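Local coordinates for fiber protein (Duck adenovirus 1, PDB 6ITX) that probably attaches the virus to its host cell, forming through this C-terminal head domain of the fibre the trimeric, receptor-binding end, at residues Gly132-Gly137 / Pro295-Gly300; Arg95-Gly100 / Leu194-Asn199; Gly124-Thr129 / Gly137-Lys142. One frame throughout, in Å; residues are numbered along the deposited sequence.

Contact 1. Residues Gly132-Gly137 / Pro295-Gly300; sequences GGLVHG and PFTYVG. With GLN (glutamine), chain G.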
# COMPACT_ATOMS: atom_id res chain seq x y z
N GLY A 132 -1.52 2.82 16.38
CA GLY A 132 -2.71 2.02 16.61
C GLY A 132 -2.46 0.54 16.56
O GLY A 132 -3.40 -0.23 16.34
N GLY A 133 -1.22 0.11 16.77
CA GLY A 133 -0.90 -1.30 16.73
C GLY A 133 -0.47 -1.79 15.38
O GLY A 133 -0.06 -2.95 15.27
N LEU A 134 -0.58 -0.96 14.35
CA LEU A 134 -0.04 -1.26 13.04
C LEU A 134 1.29 -0.54 12.91
O LEU A 134 1.44 0.58 13.39
CB LEU A 134 -0.99 -0.79 11.93
CG LEU A 134 -2.34 -1.50 11.76
CD1 LEU A 134 -3.02 -1.03 10.48
CD2 LEU A 134 -2.19 -3.01 11.80
N VAL A 135 2.25 -1.20 12.28
CA VAL A 135 3.50 -0.54 11.93
C VAL A 135 3.37 -0.06 10.49
O VAL A 135 2.97 -0.83 9.60
CB VAL A 135 4.70 -1.49 12.09
CG1 VAL A 135 5.93 -0.91 11.45
CG2 VAL A 135 4.94 -1.80 13.54
N HIS A 136 3.65 1.21 10.26
CA HIS A 136 3.78 1.75 8.92
C HIS A 136 5.21 2.23 8.77
O HIS A 136 5.67 3.08 9.54
CB HIS A 136 2.79 2.89 8.67
CG HIS A 136 1.38 2.54 8.99
ND1 HIS A 136 0.73 1.46 8.42
CD2 HIS A 136 0.48 3.12 9.82
CE1 HIS A 136 -0.51 1.40 8.89
NE2 HIS A 136 -0.68 2.39 9.74
N GLY A 137 5.94 1.67 7.81
CA GLY A 137 7.33 2.00 7.63
C GLY A 137 7.68 2.20 6.17
O GLY A 137 6.88 1.93 5.26
N PRO A 295 7.20 2.13 0.95
CA PRO A 295 6.30 2.00 2.11
C PRO A 295 5.67 0.62 2.19
O PRO A 295 5.32 0.01 1.17
CB PRO A 295 5.25 3.08 1.85
CG PRO A 295 5.25 3.22 0.39
CD PRO A 295 6.65 3.02 -0.08
N PHE A 296 5.55 0.12 3.42
CA PHE A 296 4.91 -1.16 3.70
C PHE A 296 4.29 -1.10 5.09
O PHE A 296 4.64 -0.25 5.91
CB PHE A 296 5.93 -2.31 3.64
CG PHE A 296 7.03 -2.19 4.68
CD1 PHE A 296 8.14 -1.39 4.44
CD2 PHE A 296 6.93 -2.85 5.90
CE1 PHE A 296 9.14 -1.26 5.38
CE2 PHE A 296 7.92 -2.72 6.85
CZ PHE A 296 9.03 -1.92 6.59
N THR A 297 3.38 -2.04 5.36
CA THR A 297 2.66 -2.10 6.62
C THR A 297 2.59 -3.53 7.13
O THR A 297 2.34 -4.46 6.36
CB THR A 297 1.23 -1.54 6.47
OG1 THR A 297 1.27 -0.11 6.30
CG2 THR A 297 0.39 -1.86 7.70
N TYR A 298 2.81 -3.73 8.43
CA TYR A 298 2.52 -5.01 9.07
C TYR A 298 1.97 -4.76 10.46
O TYR A 298 2.06 -3.64 11.00
CB TYR A 298 3.76 -5.92 9.14
CG TYR A 298 4.88 -5.34 9.95
CD1 TYR A 298 5.77 -4.45 9.39
CD2 TYR A 298 5.05 -5.67 11.29
CE1 TYR A 298 6.79 -3.90 10.13
CE2 TYR A 298 6.08 -5.13 12.03
CZ TYR A 298 6.95 -4.24 11.45
OH TYR A 298 7.98 -3.68 12.17
N VAL A 299 1.41 -5.82 11.06
CA VAL A 299 0.86 -5.74 12.41
C VAL A 299 1.99 -5.71 13.42
O VAL A 299 2.83 -6.62 13.48
CB VAL A 299 -0.09 -6.90 12.69
CG1 VAL A 299 -0.98 -6.57 13.87
CG2 VAL A 299 -0.94 -7.24 11.49
N GLY A 300 2.02 -4.66 14.25
CA GLY A 300 2.98 -4.57 15.33
C GLY A 300 2.61 -5.44 16.52
O GLY A 300 1.57 -6.11 16.54
N GLN G . 0.57 -5.94 22.05
CA GLN G . -0.74 -5.31 21.97
C GLN G . -1.53 -5.59 23.27
O GLN G . -1.00 -5.51 24.39
CB GLN G . -1.53 -5.82 20.74
CG GLN G . -1.15 -5.20 19.35
CD GLN G . -2.26 -5.30 18.29
OE1 GLN G . -3.40 -5.69 18.59
NE2 GLN G . -1.93 -4.94 17.05
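G133 and G300 meet in the glutamine pocket, where strand 288-299 ends and strand 134-144 begins, antiparallel neighbours in the fibre-head β-sheet. Strand 134-137 runs against strand 295-299 with axes 4.7 Å apart at closest approach and N-to-C directions 161° apart. V135 pairs with Y298, and G137 with F296, each couple through two backbone hydrogen bonds. On the face bearing V135, the Y298 ring lies alongside that valine and takes its CB over one face in a CH-pi contact, CB to ring centroid 3.8 Å. V135 CG1 reaches Y298 CE1 at 3.4 Å. The tyrosine gets there by placing its CG between backbone N and carbonyl carbon (chi1 62°), and its OH is hydrogen-bonded to F196 O. The other face carries H136 and T297, side by side. T297 OG1 meets H136 ND1 at 2.7 Å, near the plane of the imidazole and at its edge; either atom could be the donor. The bond, together with edge-to-face contacts to H136 of each of the two neighbouring subunits, probably limits the turn of the ring, and this face belongs to the trimer interface. Beyond the strand pair, G133 O is gripped twice: G300 N donates to it at 2.9 Å, and the bound glutamine adds a weak bond from NE2 at 3.3 Å, while V299 CG1 lies 3.7 Å from that same NE2.

Contact 2. Residues Arg95-Gly100 / Leu194-Asn199; sequences RIISMG and LYFAAN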
# COMPACT_ATOMS: atom_id res chain seq x y z
N ARG A 95 4.58 6.11 17.86
CA ARG A 95 5.98 5.88 18.19
C ARG A 95 6.81 5.78 16.92
O ARG A 95 6.30 5.40 15.86
CB ARG A 95 6.16 4.60 19.02
CG ARG A 95 5.07 4.45 20.04
CD ARG A 95 5.35 3.42 21.11
NE ARG A 95 4.19 3.38 21.99
CZ ARG A 95 4.19 3.78 23.25
NH1 ARG A 95 3.07 3.73 23.96
NH2 ARG A 95 5.31 4.23 23.82
N ILE A 96 8.09 6.12 17.04
CA ILE A 96 8.97 6.22 15.89
C ILE A 96 10.32 5.61 16.24
O ILE A 96 10.89 5.91 17.29
CB ILE A 96 9.16 7.68 15.44
CG1 ILE A 96 7.83 8.43 15.43
CG2 ILE A 96 9.87 7.73 14.09
CD1 ILE A 96 7.88 9.70 14.63
N ILE A 97 10.83 4.75 15.36
CA ILE A 97 12.21 4.29 15.41
C ILE A 97 12.74 4.31 13.99
O ILE A 97 11.98 4.32 13.02
CB ILE A 97 12.42 2.87 16.01
CG1 ILE A 97 11.79 1.79 15.11
CG2 ILE A 97 11.95 2.79 17.46
CD1 ILE A 97 12.25 0.39 15.42
N SER A 98 14.06 4.28 13.88
CA SER A 98 14.71 4.20 12.59
C SER A 98 15.98 3.36 12.72
O SER A 98 16.55 3.23 13.80
CB SER A 98 15.03 5.60 12.04
OG SER A 98 16.14 6.15 12.71
N MET A 99 16.39 2.76 11.60
CA MET A 99 17.61 1.96 11.58
C MET A 99 18.41 2.28 10.33
O MET A 99 17.85 2.61 9.29
CB MET A 99 17.29 0.47 11.64
CG MET A 99 15.98 0.19 12.35
SD MET A 99 15.54 -1.53 12.21
CE MET A 99 14.06 -1.49 13.18
N GLY A 100 19.72 2.17 10.45
CA GLY A 100 20.57 2.51 9.34
C GLY A 100 20.82 4.00 9.27
O GLY A 100 20.55 4.76 10.21
N LEU A 194 10.52 -2.73 21.06
CA LEU A 194 9.73 -3.95 21.20
C LEU A 194 8.35 -3.82 20.57
O LEU A 194 7.72 -4.85 20.26
CB LEU A 194 9.60 -4.33 22.67
CG LEU A 194 10.91 -4.60 23.41
CD1 LEU A 194 10.61 -5.02 24.81
CD2 LEU A 194 11.73 -5.67 22.70
N TYR A 195 7.85 -2.60 20.36
CA TYR A 195 6.53 -2.45 19.75
C TYR A 195 6.55 -2.76 18.27
O TYR A 195 5.47 -2.84 17.66
CB TYR A 195 6.00 -1.03 19.97
CG TYR A 195 5.35 -0.81 21.32
CD1 TYR A 195 5.84 -1.45 22.46
CD2 TYR A 195 4.25 0.01 21.45
CE1 TYR A 195 5.25 -1.26 23.70
CE2 TYR A 195 3.65 0.22 22.69
CZ TYR A 195 4.15 -0.42 23.81
OH TYR A 195 3.55 -0.23 25.04
N PHE A 196 7.74 -2.92 17.69
CA PHE A 196 7.92 -3.11 16.26
C PHE A 196 8.36 -4.53 15.92
O PHE A 196 8.82 -4.78 14.79
CB PHE A 196 8.93 -2.10 15.72
CG PHE A 196 8.49 -0.67 15.80
CD1 PHE A 196 8.70 0.07 16.96
CD2 PHE A 196 7.89 -0.05 14.71
CE1 PHE A 196 8.32 1.38 17.04
CE2 PHE A 196 7.50 1.27 14.79
CZ PHE A 196 7.72 1.99 15.96
N ALA A 197 8.27 -5.46 16.85
CA ALA A 197 8.29 -6.85 16.45
C ALA A 197 6.92 -7.21 15.86
O ALA A 197 5.90 -6.62 16.21
CB ALA A 197 8.60 -7.75 17.64
N ALA A 198 6.92 -8.17 14.94
CA ALA A 198 5.66 -8.52 14.28
C ALA A 198 4.73 -9.26 15.25
O ALA A 198 5.17 -10.12 16.02
CB ALA A 198 5.94 -9.36 13.04
N ASN A 199 3.44 -8.92 15.19
CA ASN A 199 2.47 -9.42 16.16
C ASN A 199 2.57 -10.93 16.34
O ASN A 199 2.64 -11.68 15.36
CB ASN A 199 1.05 -9.06 15.72
CG ASN A 199 -0.01 -9.56 16.71
OD1 ASN A 199 -0.59 -10.64 16.55
ND2 ASN A 199 -0.25 -8.76 17.74
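The F196 ring has I97 CG1 over the centre of one face, a CH-pi contact with CG1 3.9 Å from the ring centroid and almost on the ring normal. At the edge, in the plane of the ring, R95 O approaches F196 CZ at 3.7 Å. A second flat group, the R95 guanidinium, has the CE2-CZ side of the Y195 ring over one face; the two planes are 58° apart, so they are far from a parallel stack. R95 NE touches Y195 CE2 at 3.3 Å, and R95 CD packs 3.6 Å from Y195 CD2. The extended arginine chain carries the guanidinium to the tyrosine, and NH2 continues to a long, weak ion pair with D189. Strand 95-100 of the fibre-head β-sheet is here joined to the loop that follows strand 184-187 and leads into helix 200-203, where N199 is the N-cap, its OD1 accepting from S202 N. No hydrogen bond links the two segments. The I97 and F196 side chains pass one another head-to-tail, and with CG1 set between backbone N and carbonyl carbon (chi1 66°) the isoleucine also brings CD1 within 3.9 Å of F196 CD1.

Contact 3. Residues Gly124-Thr129 / Gly137-Lys142; sequences GYVYLT and GTIQIK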
# COMPACT_ATOMS: atom_id res chain seq x y z
N GLY A 124 21.41 0.92 3.82
CA GLY A 124 19.98 1.02 4.03
C GLY A 124 19.57 2.03 5.07
O GLY A 124 20.35 2.39 5.96
N TYR A 125 18.32 2.46 4.96
CA TYR A 125 17.66 3.31 5.94
C TYR A 125 16.22 2.84 6.12
O TYR A 125 15.49 2.72 5.14
CB TYR A 125 17.67 4.77 5.50
CG TYR A 125 17.06 5.65 6.54
CD1 TYR A 125 17.59 5.69 7.82
CD2 TYR A 125 15.95 6.45 6.25
CE1 TYR A 125 17.04 6.52 8.80
CE2 TYR A 125 15.39 7.28 7.22
CZ TYR A 125 15.95 7.31 8.49
OH TYR A 125 15.42 8.10 9.47
N VAL A 126 15.82 2.59 7.35
CA VAL A 126 14.48 2.09 7.66
C VAL A 126 13.81 3.04 8.64
O VAL A 126 14.35 3.30 9.72
CB VAL A 126 14.53 0.67 8.25
CG1 VAL A 126 13.13 0.04 8.22
CG2 VAL A 126 15.53 -0.18 7.52
N TYR A 127 12.64 3.54 8.27
CA TYR A 127 11.86 4.44 9.09
C TYR A 127 10.57 3.74 9.44
O TYR A 127 9.77 3.45 8.55
CB TYR A 127 11.58 5.75 8.35
CG TYR A 127 11.08 6.89 9.23
CD1 TYR A 127 11.95 7.55 10.11
CD2 TYR A 127 9.76 7.31 9.17
CE1 TYR A 127 11.51 8.60 10.90
CE2 TYR A 127 9.31 8.37 9.96
CZ TYR A 127 10.19 9.01 10.83
OH TYR A 127 9.74 10.06 11.63
N LEU A 128 10.35 3.48 10.73
CA LEU A 128 9.16 2.77 11.18
C LEU A 128 8.37 3.64 12.15
O LEU A 128 8.94 4.17 13.12
CB LEU A 128 9.54 1.45 11.84
CG LEU A 128 10.37 0.55 10.95
CD1 LEU A 128 10.83 -0.63 11.75
CD2 LEU A 128 9.56 0.09 9.74
N THR A 129 7.07 3.77 11.89
CA THR A 129 6.12 4.34 12.83
C THR A 129 5.14 3.27 13.29
O THR A 129 4.68 2.46 12.49
CB THR A 129 5.34 5.50 12.20
OG1 THR A 129 4.35 4.99 11.30
CG2 THR A 129 6.28 6.44 11.47
N GLY A 137 5.94 1.67 7.81
CA GLY A 137 7.33 2.00 7.63
C GLY A 137 7.68 2.20 6.17
O GLY A 137 6.88 1.93 5.26
N THR A 138 8.90 2.69 5.95
CA THR A 138 9.54 2.68 4.64
C THR A 138 10.91 2.03 4.77
O THR A 138 11.55 2.11 5.82
CB THR A 138 9.69 4.10 4.03
OG1 THR A 138 10.57 4.88 4.84
CG2 THR A 138 8.36 4.81 3.94
N ILE A 139 11.34 1.36 3.70
CA ILE A 139 12.70 0.85 3.61
C ILE A 139 13.34 1.39 2.34
O ILE A 139 12.68 1.50 1.29
CB ILE A 139 12.74 -0.69 3.66
CG1 ILE A 139 14.18 -1.20 3.58
CG2 ILE A 139 11.88 -1.27 2.56
CD1 ILE A 139 14.38 -2.56 4.24
N GLN A 140 14.61 1.78 2.44
CA GLN A 140 15.36 2.33 1.32
C GLN A 140 16.72 1.66 1.31
O GLN A 140 17.42 1.68 2.32
CB GLN A 140 15.51 3.85 1.45
CG GLN A 140 16.29 4.48 0.31
CD GLN A 140 16.19 6.00 0.28
OE1 GLN A 140 16.23 6.67 1.31
NE2 GLN A 140 16.08 6.55 -0.91
N ILE A 141 17.09 1.07 0.16
CA ILE A 141 18.31 0.28 0.02
C ILE A 141 19.15 0.87 -1.10
O ILE A 141 18.63 1.20 -2.17
CB ILE A 141 17.99 -1.20 -0.26
CG1 ILE A 141 17.18 -1.79 0.89
CG2 ILE A 141 19.30 -2.02 -0.49
CD1 ILE A 141 17.96 -1.79 2.17
N LYS A 142 20.46 0.98 -0.86
CA LYS A 142 21.42 1.39 -1.89
C LYS A 142 22.51 0.34 -2.01
O LYS A 142 23.04 -0.12 -1.00
CB LYS A 142 22.05 2.74 -1.55
CG LYS A 142 22.95 3.25 -2.65
CD LYS A 142 23.34 4.68 -2.37
CE LYS A 142 24.57 5.09 -3.16
NZ LYS A 142 24.91 6.51 -2.77
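Y125 and Q140, and then Y127 and T138, form the hydrogen-bonded pairs of an almost exactly antiparallel ladder, the axes of strands 124-129 and 137-142 being 4.6 Å apart at closest approach and their directions 178° apart. Each pair closes two N-H...O bonds, the shortest 2.8 Å from T138 N to Y127 O. The strands are the arms of a β-hairpin in the fibre head. One face of the ladder is apolar. V126 CG2 approaches I139 CD1 at 4.2 Å, and at either end of this pair a branched side chain leans across a glycine: L128 CD2 comes 3.6 Å from G137 CA, and I141 CD1 3.9 Å from G124 CA. The isoleucine does so by setting CG1 anti to its carbonyl carbon (chi1 -60°) and bending again at chi2 (-64°). L165 of strand 160-165 packs on both V126 and I139. On the opposite face, T138 OG1 lies 3.8 Å from Y127 CB, but the Y127 ring leads away from the partner strand, and its OH bonds to G132 O of a neighbouring subunit. Q140 NE2 bonds to T291 O and to S202 O of that subunit. The backbone bonds thus hold the strands together; the apolar face packs against strand 160-165, while the other offers Y127 OH and Q140 NE2 to the neighbouring subunit alongside apolar packing on its L134.

All three contacts are largely buried, but Y195 in contact 2 is exposed, and contact 1 reaches the glutamine pocket. Contacts 1 and 3 share G137 and strand 134-144, which pairs with strand 288-299 on one side and strand 118-131 on the other; both are ladders of backbone hydrogen bonds, and both make polar contacts to neighbouring subunits, whereas contact 2 touches one only through I96. Contact 2 lacks such ladder bonds across its segments and relies on ring faces and edges. Its strand 95-100 nevertheless extends the same sheet, with M99 O accepting from V126 N of contact 3. Its loop is tied to contact 1, where V299 O meets N199 N at 2.9 Å and V135 packs on F196.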